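Local atomic coordinates of alkylhydroperoxidase AhpD core (Rhodospirillum rubrum, PDB entry 2OUW), a protein that probably acts as a peroxide-reducing oxidoreductase of the AhpD-like carboxymuconolactone decarboxylase family. Residues Ile74-Ala77 and Val78-Asn82. Sequence-based numbering, arbitrary orientation.
Sequences IYLA and VSTAN
Val78 N donates to Ile74 O (2.9 Å), a bond of the last turns of helix 68-81. CG2 of Val78, anti to the carbonyl carbon and beside the backbone N, comes within 3.3 Å of Ile74 O, while meeting Ile74 CG2 only loosely. Ala77 O accepts from Ala81 N at 3.0 Å, and the side chain of Ala77 packs on Ile112 of helix 102-125 and on Val78 of a second subunit. One residue beyond Val78, Ser79 grips Tyr75 O twice: its backbone N reaches the oxygen at 2.9 Å, and its OG donates to the same Tyr75 O at 2.6 Å from the opposite face of the carbonyl plane. With OG anti to the carbonyl carbon (chi1 -60°), Ser79 folds its hydroxyl back along the helix to the edge of the Tyr75 ring, Ser79 OG lying 3.7 Å from Tyr75 CD1. Asn119 of the second subunit bonds to this hydroxyl too, and Thr118 of that subunit to Tyr75 OH. Replacing Ser79 by alanine is likely to leave Tyr75 O with the backbone donor alone, and Asn119 of the second subunit without its hydroxyl mate. Thr80 repeats the pattern, OG1 of Thr80 reaching Leu76 O at 3.0 Å from the face opposite to its backbone N. Two successive buried hydroxyls thus return to carbonyls four residues back, a common way for serine and threonine within an α-helix. Here Ser79 also touches Cys87 and His91, and the Tyr75 ring stacks on His91, beside the Cys84-Cys87 disulfide, a CXXC pair consistent with the redox site of AhpD-like proteins.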
ATOM      1  N   ILE B  74     -11.319 -14.583   0.331  1.00 40.66           N
ATOM      2  CA  ILE B  74     -10.315 -13.919   1.122  1.00 41.10           C
ATOM      3  C   ILE B  74      -9.122 -13.547   0.223  1.00 40.69           C
ATOM      4  O   ILE B  74      -8.645 -12.401   0.257  1.00 39.43           O
ATOM      5  CB  ILE B  74      -9.843 -14.785   2.275  1.00 40.11           C
ATOM      6  CG1 ILE B  74     -10.940 -14.928   3.329  1.00 41.10           C
ATOM      7  CG2 ILE B  74      -8.627 -14.170   2.930  1.00 43.00           C
ATOM      8  CD1 ILE B  74     -10.695 -16.074   4.316  1.00 36.59           C
ATOM      9  N   TYR B  75      -8.670 -14.489  -0.600  1.00 41.84           N
ATOM     10  CA  TYR B  75      -7.544 -14.249  -1.531  1.00 41.14           C
ATOM     11  C   TYR B  75      -7.822 -13.085  -2.464  1.00 42.16           C
ATOM     12  O   TYR B  75      -6.939 -12.273  -2.771  1.00 42.17           O
ATOM     13  CB  TYR B  75      -7.253 -15.503  -2.349  1.00 41.31           C
ATOM     14  CG  TYR B  75      -5.787 -15.809  -2.645  1.00 39.89           C
ATOM     15  CD1 TYR B  75      -5.037 -15.008  -3.491  1.00 44.78           C
ATOM     16  CD2 TYR B  75      -5.173 -16.933  -2.115  1.00 39.30           C
ATOM     17  CE1 TYR B  75      -3.706 -15.327  -3.797  1.00 40.22           C
ATOM     18  CE2 TYR B  75      -3.854 -17.250  -2.411  1.00 39.85           C
ATOM     19  CZ  TYR B  75      -3.129 -16.446  -3.255  1.00 41.27           C
ATOM     20  OH  TYR B  75      -1.813 -16.756  -3.560  1.00 44.22           O
ATOM     21  N   LEU B  76      -9.064 -13.001  -2.917  1.00 43.48           N
ATOM     22  CA  LEU B  76      -9.477 -11.929  -3.793  1.00 41.28           C
ATOM     23  C   LEU B  76      -9.477 -10.594  -3.091  1.00 40.86           C
ATOM     24  O   LEU B  76      -9.019  -9.593  -3.646  1.00 41.80           O
ATOM     25  CB  LEU B  76     -10.842 -12.241  -4.400  1.00 42.81           C
ATOM     26  CG  LEU B  76     -11.567 -11.121  -5.142  1.00 42.43           C
ATOM     27  CD1 LEU B  76     -10.745 -10.635  -6.330  1.00 46.27           C
ATOM     28  CD2 LEU B  76     -12.921 -11.610  -5.570  1.00 46.23           C
ATOM     29  N   ALA B  77      -9.985 -10.550  -1.857  1.00 43.01           N
ATOM     30  CA  ALA B  77      -9.966  -9.295  -1.109  1.00 43.05           C
ATOM     31  C   ALA B  77      -8.534  -8.819  -0.841  1.00 44.05           C
ATOM     32  O   ALA B  77      -8.242  -7.628  -0.940  1.00 42.31           O
ATOM     33  CB  ALA B  77     -10.715  -9.434   0.185  1.00 41.44           C
ATOM     34  N   VAL B  78      -7.644  -9.757  -0.488  1.00 44.85           N
ATOM     35  CA  VAL B  78      -6.243  -9.421  -0.242  1.00 42.00           C
ATOM     36  C   VAL B  78      -5.609  -8.905  -1.505  1.00 39.73           C
ATOM     37  O   VAL B  78      -4.935  -7.878  -1.492  1.00 40.94           O
ATOM     38  CB  VAL B  78      -5.448 -10.598   0.357  1.00 42.67           C
ATOM     39  CG1 VAL B  78      -3.993 -10.217   0.575  1.00 43.92           C
ATOM     40  CG2 VAL B  78      -6.048 -10.953   1.692  1.00 40.49           C
ATOM     41  N   SER B  79      -5.864  -9.592  -2.628  1.00 39.59           N
ATOM     42  CA  SER B  79      -5.272  -9.198  -3.892  1.00 39.31           C
ATOM     43  C   SER B  79      -5.651  -7.762  -4.234  1.00 40.58           C
ATOM     44  O   SER B  79      -4.849  -7.007  -4.792  1.00 41.11           O
ATOM     45  CB  SER B  79      -5.684 -10.203  -4.977  1.00 39.16           C
ATOM     46  OG  SER B  79      -5.211 -11.516  -4.617  1.00 36.60           O
ATOM     47  N   THR B  80      -6.882  -7.398  -3.885  1.00 41.26           N
ATOM     48  CA  THR B  80      -7.429  -6.084  -4.183  1.00 42.20           C
ATOM     49  C   THR B  80      -6.770  -5.037  -3.350  1.00 40.13           C
ATOM     50  O   THR B  80      -6.387  -3.994  -3.870  1.00 40.23           O
ATOM     51  CB  THR B  80      -8.965  -6.027  -3.941  1.00 43.26           C
ATOM     52  OG1 THR B  80      -9.609  -6.872  -4.876  1.00 43.75           O
ATOM     53  CG2 THR B  80      -9.517  -4.603  -4.100  1.00 48.38           C
ATOM     54  N   ALA B  81      -6.622  -5.319  -2.050  1.00 40.95           N
ATOM     55  CA  ALA B  81      -6.056  -4.362  -1.133  1.00 42.08           C
ATOM     56  C   ALA B  81      -4.578  -4.152  -1.461  1.00 45.75           C
ATOM     57  O   ALA B  81      -4.055  -3.059  -1.257  1.00 46.36           O
ATOM     58  CB  ALA B  81      -6.221  -4.850   0.331  1.00 40.78           C
ATOM     59  N   ASN B  82      -3.922  -5.196  -1.984  1.00 45.01           N
ATOM     60  CA  ASN B  82      -2.537  -5.099  -2.485  1.00 44.99           C
ATOM     61  C   ASN B  82      -2.407  -4.500  -3.900  1.00 45.94           C
ATOM     62  O   ASN B  82      -1.303  -4.412  -4.445  1.00 48.33           O
ATOM     63  CB  ASN B  82      -1.867  -6.490  -2.395  1.00 44.53           C
ATOM     64  CG  ASN B  82      -1.658  -6.929  -0.951  1.00 48.03           C
ATOM     65  OD1 ASN B  82      -1.507  -6.083  -0.091  1.00 57.18           O
ATOM     66  ND2 ASN B  82      -1.644  -8.243  -0.685  1.00 44.06           N
TER